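Local coordinates for protein snaclec convulxin subunit alpha (Crotalus durissus, PDB 1UMR) that activates platelets as part of a snake venom lectin that binds the platelet collagen receptor glycoprotein VI, at residues S66-K77 with K103-F113. Residues are numbered along the deposited sequence; the frame is centred on the assembly and turned at random.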
ATOM      1  N   SER A  66      44.276  33.332  16.514  1.00 47.48           N
ATOM      2  CA  SER A  66      43.802  31.960  16.407  1.00 46.97           C
ATOM      3  C   SER A  66      42.299  31.832  16.001  1.00 46.93           C
ATOM      4  O   SER A  66      41.707  30.749  16.008  1.00 46.43           O
ATOM      5  CB  SER A  66      44.067  31.266  17.741  1.00 57.06           C
ATOM      6  OG  SER A  66      43.352  31.977  18.724  1.00 53.46           O
ATOM      7  N   HIS A  67      41.690  32.925  15.581  1.00 43.94           N
ATOM      8  CA  HIS A  67      40.331  32.853  15.068  1.00 47.33           C
ATOM      9  C   HIS A  67      40.303  33.535  13.661  1.00 49.92           C
ATOM     10  O   HIS A  67      40.969  34.574  13.446  1.00 45.87           O
ATOM     11  CB  HIS A  67      39.440  33.627  16.062  1.00 57.56           C
ATOM     12  CG  HIS A  67      39.198  32.900  17.339  1.00 62.23           C
ATOM     13  ND1 HIS A  67      38.296  33.328  18.271  1.00 66.37           N
ATOM     14  CD2 HIS A  67      39.734  31.753  17.822  1.00 68.43           C
ATOM     15  CE1 HIS A  67      38.249  32.457  19.263  1.00 74.52           C
ATOM     16  NE2 HIS A  67      39.126  31.496  19.019  1.00 73.07           N
ATOM     17  N   VAL A  68      39.559  32.981  12.701  1.00 49.77           N
ATOM     18  CA  VAL A  68      39.478  33.631  11.358  1.00 47.91           C
ATOM     19  C   VAL A  68      38.034  33.742  10.910  1.00 38.87           C
ATOM     20  O   VAL A  68      37.272  32.751  10.911  1.00 35.82           O
ATOM     21  CB  VAL A  68      40.341  32.902  10.283  1.00 49.03           C
ATOM     22  CG1 VAL A  68      40.522  33.768   9.033  1.00 49.90           C
ATOM     23  CG2 VAL A  68      41.723  32.688  10.811  1.00 44.09           C
ATOM     24  N   SER A  69      37.633  34.945  10.566  1.00 39.59           N
ATOM     25  CA  SER A  69      36.242  35.132  10.072  1.00 37.82           C
ATOM     26  C   SER A  69      36.004  34.356   8.724  1.00 44.43           C
ATOM     27  O   SER A  69      36.859  34.368   7.849  1.00 44.34           O
ATOM     28  CB  SER A  69      35.954  36.613   9.865  1.00 35.04           C
ATOM     29  OG  SER A  69      35.519  37.282  11.057  1.00 38.98           O
ATOM     30  N   ILE A  70      34.858  33.696   8.559  1.00 39.48           N
ATOM     31  CA  ILE A  70      34.404  33.297   7.226  1.00 38.60           C
ATOM     32  C   ILE A  70      32.985  33.951   6.936  1.00 43.61           C
ATOM     33  O   ILE A  70      32.433  34.747   7.745  1.00 37.19           O
ATOM     34  CB  ILE A  70      34.369  31.880   7.096  1.00 38.65           C
ATOM     35  CG1 ILE A  70      33.221  31.398   7.961  1.00 38.33           C
ATOM     36  CG2 ILE A  70      35.741  31.272   7.511  1.00 36.77           C
ATOM     37  CD1 ILE A  70      33.144  29.976   8.176  1.00 40.01           C
ATOM     38  N   GLY A  71      32.443  33.699   5.752  1.00 45.04           N
ATOM     39  CA  GLY A  71      31.451  34.589   5.144  1.00 36.50           C
ATOM     40  C   GLY A  71      30.013  34.153   5.477  1.00 37.15           C
ATOM     41  O   GLY A  71      29.051  34.572   4.803  1.00 41.76           O
ATOM     42  N   LEU A  72      29.817  33.338   6.520  1.00 32.32           N
ATOM     43  CA  LEU A  72      28.438  32.913   6.811  1.00 39.90           C
ATOM     44  C   LEU A  72      27.828  33.783   7.835  1.00 40.60           C
ATOM     45  O   LEU A  72      28.393  34.029   8.968  1.00 39.48           O
ATOM     46  CB  LEU A  72      28.420  31.486   7.316  1.00 37.12           C
ATOM     47  CG  LEU A  72      28.008  30.340   6.448  1.00 40.68           C
ATOM     48  CD1 LEU A  72      28.053  29.009   7.344  1.00 35.56           C
ATOM     49  CD2 LEU A  72      26.597  30.470   5.750  1.00 44.68           C
ATOM     50  N   ARG A  73      26.619  34.212   7.550  1.00 39.48           N
ATOM     51  CA  ARG A  73      26.033  35.134   8.548  1.00 38.42           C
ATOM     52  C   ARG A  73      24.533  34.866   8.604  1.00 42.71           C
ATOM     53  O   ARG A  73      23.938  34.493   7.564  1.00 38.41           O
ATOM     54  CB  ARG A  73      26.416  36.609   8.234  1.00 32.85           C
ATOM     55  CG  ARG A  73      25.508  37.772   8.879  1.00 46.47           C
ATOM     56  CD  ARG A  73      26.093  39.263   8.819  1.00 53.53           C
ATOM     57  NE  ARG A  73      25.518  40.107   9.906  1.00 72.42           N
ATOM     58  CZ  ARG A  73      26.001  41.257  10.578  1.00 76.16           C
ATOM     59  NH1 ARG A  73      27.145  41.929  10.320  1.00 68.28           N
ATOM     60  NH2 ARG A  73      25.250  41.733  11.602  1.00 77.03           N
ATOM     61  N   VAL A  74      23.921  35.037   9.793  1.00 40.06           N
ATOM     62  CA  VAL A  74      22.449  34.950   9.952  1.00 34.01           C
ATOM     63  C   VAL A  74      21.709  36.100   9.212  1.00 44.04           C
ATOM     64  O   VAL A  74      22.099  37.259   9.322  1.00 32.13           O
ATOM     65  CB  VAL A  74      22.073  35.049  11.461  1.00 40.20           C
ATOM     66  CG1 VAL A  74      20.510  35.079  11.681  1.00 38.15           C
ATOM     67  CG2 VAL A  74      22.750  33.917  12.302  1.00 32.78           C
ATOM     68  N   GLN A  75      20.630  35.828   8.490  1.00 44.82           N
ATOM     69  CA  GLN A  75      19.969  36.916   7.742  1.00 45.20           C
ATOM     70  C   GLN A  75      18.854  37.529   8.624  1.00 43.03           C
ATOM     71  O   GLN A  75      18.383  38.624   8.401  1.00 41.47           O
ATOM     72  CB  GLN A  75      19.369  36.418   6.379  1.00 38.85           C
ATOM     73  CG  GLN A  75      20.422  35.792   5.416  1.00 38.82           C
ATOM     74  CD  GLN A  75      21.538  36.867   5.094  1.00 44.02           C
ATOM     75  OE1 GLN A  75      21.255  37.844   4.414  1.00 42.66           O
ATOM     76  NE2 GLN A  75      22.760  36.698   5.666  1.00 37.17           N
ATOM     77  N   ASN A  76      18.375  36.771   9.563  1.00 43.93           N
ATOM     78  CA  ASN A  76      17.159  37.163  10.320  1.00 39.41           C
ATOM     79  C   ASN A  76      17.430  38.432  11.055  1.00 43.45           C
ATOM     80  O   ASN A  76      18.529  38.637  11.595  1.00 41.17           O
ATOM     81  CB  ASN A  76      16.856  36.126  11.370  1.00 30.90           C
ATOM     82  CG  ASN A  76      16.771  34.754  10.820  1.00 38.05           C
ATOM     83  OD1 ASN A  76      15.739  34.036  10.965  1.00 42.81           O
ATOM     84  ND2 ASN A  76      17.853  34.298  10.303  1.00 35.52           N
ATOM     85  N   LYS A  77      16.386  39.248  11.178  1.00 44.25           N
ATOM     86  CA  LYS A  77      16.486  40.579  11.730  1.00 37.06           C
ATOM     87  C   LYS A  77      16.276  40.559  13.255  1.00 45.03           C
ATOM     88  O   LYS A  77      16.873  41.352  13.913  1.00 48.27           O
ATOM     89  CB  LYS A  77      15.495  41.436  11.007  1.00 45.47           C
ATOM     90  CG  LYS A  77      15.857  41.559   9.513  1.00 50.17           C
ATOM     91  CD  LYS A  77      14.847  42.401   8.740  1.00 50.11           C
ATOM     92  CE  LYS A  77      15.368  42.825   7.376  1.00 44.41           C
ATOM     93  NZ  LYS A  77      14.250  43.504   6.691  1.00 44.45           N
ATOM     94  N   LYS A 103      25.721  36.001  15.490  1.00 36.21           N
ATOM     95  CA  LYS A 103      25.158  35.907  14.143  1.00 45.09           C
ATOM     96  C   LYS A 103      26.216  35.760  12.974  1.00 45.66           C
ATOM     97  O   LYS A 103      25.858  35.554  11.795  1.00 41.11           O
ATOM     98  CB  LYS A 103      24.322  37.153  13.877  1.00 44.82           C
ATOM     99  CG  LYS A 103      22.940  37.152  14.471  1.00 44.76           C
ATOM    100  CD  LYS A 103      22.210  38.544  14.125  1.00 38.70           C
ATOM    101  CE  LYS A 103      20.650  38.402  14.390  1.00 45.64           C
ATOM    102  NZ  LYS A 103      20.053  39.733  13.928  1.00 44.68           N
ATOM    103  N   CYS A 104      27.491  35.903  13.326  1.00 40.51           N
ATOM    104  CA  CYS A 104      28.587  35.649  12.405  1.00 34.37           C
ATOM    105  C   CYS A 104      29.235  34.264  12.565  1.00 35.46           C
ATOM    106  O   CYS A 104      28.715  33.353  13.292  1.00 37.64           O
ATOM    107  CB  CYS A 104      29.584  36.807  12.519  1.00 29.70           C
ATOM    108  SG  CYS A 104      28.747  38.110  11.706  1.00 43.56           S
ATOM    109  N   SER A 105      30.361  34.044  11.872  1.00 39.32           N
ATOM    110  CA  SER A 105      31.032  32.732  11.987  1.00 45.20           C
ATOM    111  C   SER A 105      32.518  32.773  11.740  1.00 42.60           C
ATOM    112  O   SER A 105      33.065  33.753  11.233  1.00 39.88           O
ATOM    113  CB  SER A 105      30.409  31.708  11.091  1.00 44.07           C
ATOM    114  OG  SER A 105      30.588  32.240   9.812  1.00 43.43           O
ATOM    115  N   LEU A 106      33.187  31.715  12.198  1.00 46.11           N
ATOM    116  CA  LEU A 106      34.612  31.751  12.301  1.00 39.95           C
ATOM    117  C   LEU A 106      35.274  30.361  12.269  1.00 40.36           C
ATOM    118  O   LEU A 106      34.580  29.327  12.361  1.00 37.34           O
ATOM    119  CB  LEU A 106      34.974  32.581  13.534  1.00 47.87           C
ATOM    120  CG  LEU A 106      35.328  32.155  14.965  1.00 47.35           C
ATOM    121  CD1 LEU A 106      34.925  33.257  15.874  1.00 41.22           C
ATOM    122  CD2 LEU A 106      34.774  30.889  15.424  1.00 55.95           C
ATOM    123  N   LEU A 107      36.593  30.328  11.997  1.00 38.87           N
ATOM    124  CA  LEU A 107      37.366  29.083  12.189  1.00 39.57           C
ATOM    125  C   LEU A 107      38.321  29.301  13.399  1.00 38.97           C
ATOM    126  O   LEU A 107      38.793  30.424  13.632  1.00 40.09           O
ATOM    127  CB  LEU A 107      38.230  28.873  10.949  1.00 45.31           C
ATOM    128  CG  LEU A 107      37.819  28.084   9.657  1.00 48.58           C
ATOM    129  CD1 LEU A 107      36.435  27.515   9.576  1.00 35.69           C
ATOM    130  CD2 LEU A 107      38.248  28.813   8.357  1.00 35.24           C
ATOM    131  N   LYS A 108      38.655  28.236  14.109  1.00 37.66           N
ATOM    132  CA  LYS A 108      39.534  28.247  15.284  1.00 46.36           C
ATOM    133  C   LYS A 108      40.844  27.526  15.047  1.00 43.40           C
ATOM    134  O   LYS A 108      40.815  26.387  14.619  1.00 43.55           O
ATOM    135  CB  LYS A 108      38.828  27.393  16.385  1.00 51.17           C
ATOM    136  CG  LYS A 108      38.076  28.182  17.341  1.00 54.99           C
ATOM    137  CD  LYS A 108      37.044  27.381  18.008  1.00 55.21           C
ATOM    138  CE  LYS A 108      36.170  28.357  18.821  1.00 55.56           C
ATOM    139  NZ  LYS A 108      35.781  27.799  20.179  1.00 67.06           N
ATOM    140  N   LYS A 109      41.972  28.106  15.442  1.00 52.20           N
ATOM    141  CA  LYS A 109      43.242  27.324  15.457  1.00 54.42           C
ATOM    142  C   LYS A 109      43.091  26.038  16.260  1.00 53.75           C
ATOM    143  O   LYS A 109      43.632  24.994  15.899  1.00 58.10           O
ATOM    144  CB  LYS A 109      44.412  28.095  16.072  1.00 58.05           C
ATOM    145  CG  LYS A 109      45.818  27.384  15.778  1.00 67.86           C
ATOM    146  CD  LYS A 109      47.138  28.246  16.209  1.00 67.56           C
ATOM    147  CE  LYS A 109      47.224  28.671  17.721  1.00 70.24           C
ATOM    148  NZ  LYS A 109      48.589  28.533  18.404  1.00 70.82           N
ATOM    149  N   GLU A 110      42.370  26.074  17.363  1.00 51.15           N
ATOM    150  CA  GLU A 110      42.457  24.894  18.238  1.00 56.52           C
ATOM    151  C   GLU A 110      41.722  23.683  17.654  1.00 51.01           C
ATOM    152  O   GLU A 110      41.713  22.610  18.197  1.00 53.09           O
ATOM    153  CB  GLU A 110      42.140  25.244  19.694  1.00 51.16           C
ATOM    154  CG  GLU A 110      41.077  26.289  19.834  1.00 58.78           C
ATOM    155  CD  GLU A 110      41.622  27.679  19.791  1.00 56.22           C
ATOM    156  OE1 GLU A 110      41.400  28.389  18.778  1.00 59.56           O
ATOM    157  OE2 GLU A 110      42.207  28.080  20.801  1.00 53.36           O
ATOM    158  N   THR A 111      41.289  23.794  16.418  1.00 48.76           N
ATOM    159  CA  THR A 111      40.670  22.633  15.839  1.00 48.49           C
ATOM    160  C   THR A 111      41.115  22.383  14.368  1.00 54.82           C
ATOM    161  O   THR A 111      40.461  21.687  13.549  1.00 49.34           O
ATOM    162  CB  THR A 111      39.219  22.898  16.104  1.00 51.34           C
ATOM    163  OG1 THR A 111      38.600  21.683  16.430  1.00 58.68           O
ATOM    164  CG2 THR A 111      38.506  23.514  14.951  1.00 43.25           C
ATOM    165  N   GLY A 112      42.287  22.956  14.058  1.00 52.67           N
ATOM    166  CA  GLY A 112      42.907  22.729  12.767  1.00 54.78           C
ATOM    167  C   GLY A 112      42.259  23.546  11.665  1.00 58.43           C
ATOM    168  O   GLY A 112      42.346  23.142  10.516  1.00 64.20           O
ATOM    169  N   PHE A 113      41.631  24.681  12.026  1.00 55.42           N
ATOM    170  CA  PHE A 113      40.685  25.424  11.193  1.00 45.59           C
ATOM    171  C   PHE A 113      39.636  24.571  10.442  1.00 47.26           C
ATOM    172  O   PHE A 113      39.328  24.799   9.284  1.00 38.34           O
ATOM    173  CB  PHE A 113      41.456  26.362  10.269  1.00 50.59           C
ATOM    174  CG  PHE A 113      42.447  27.220  11.007  1.00 47.47           C
ATOM    175  CD1 PHE A 113      43.796  26.857  11.060  1.00 46.84           C
ATOM    176  CD2 PHE A 113      42.005  28.316  11.768  1.00 47.87           C
ATOM    177  CE1 PHE A 113      44.732  27.603  11.786  1.00 42.63           C
ATOM    178  CE2 PHE A 113      42.935  29.135  12.507  1.00 50.94           C
ATOM    179  CZ  PHE A 113      44.329  28.761  12.513  1.00 43.51           C
TER
HETATM  180  O   HOH W   1      33.303  36.383  12.352  1.00 47.81           O
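Ser-105 and Leu-72 meet where strand 67-74 of this C-type lectin domain is interrupted, and illustrate how a side chain can supplement backbone bonds in an antiparallel ladder. Ser-105 OG, turned between its own backbone N and carbonyl carbon (chi1 61°), donates to Leu-72 O at 3.0 Å, in the carbonyl plane and on a lone pair. The main-chain bond at the break, Ile-70 N to Ser-105 O, is longer at 3.2 Å, its donor above the carbonyl plane. The same hydroxyl abuts Ile-70 CG1, while Ile-70 CG2 meets Leu-107 CD2 at 3.6 Å, the two side chains crossing at about a right angle. Before the break, Val-68 and Leu-107 form a hydrogen-bonded pair; Val-68 CG2 reaches Phe-113 CE2 at 4.1 Å, and both side chains pack on helix 47-60. On the other face His-67 and Lys-108 lie side by side. Beyond the break, Lys-103 runs extended past Val-74 until its NZ donates to Asn-76 O at 3.0 Å and also to Glu-78 O. Leu-72 to Val-74 continue the sheet into a strand of another chain. The chemistry implies main-chain bonding on either side of the break, a buried hydroxyl reinforcing the irregular middle, and a lysine ammonium gripped by two carbonyls.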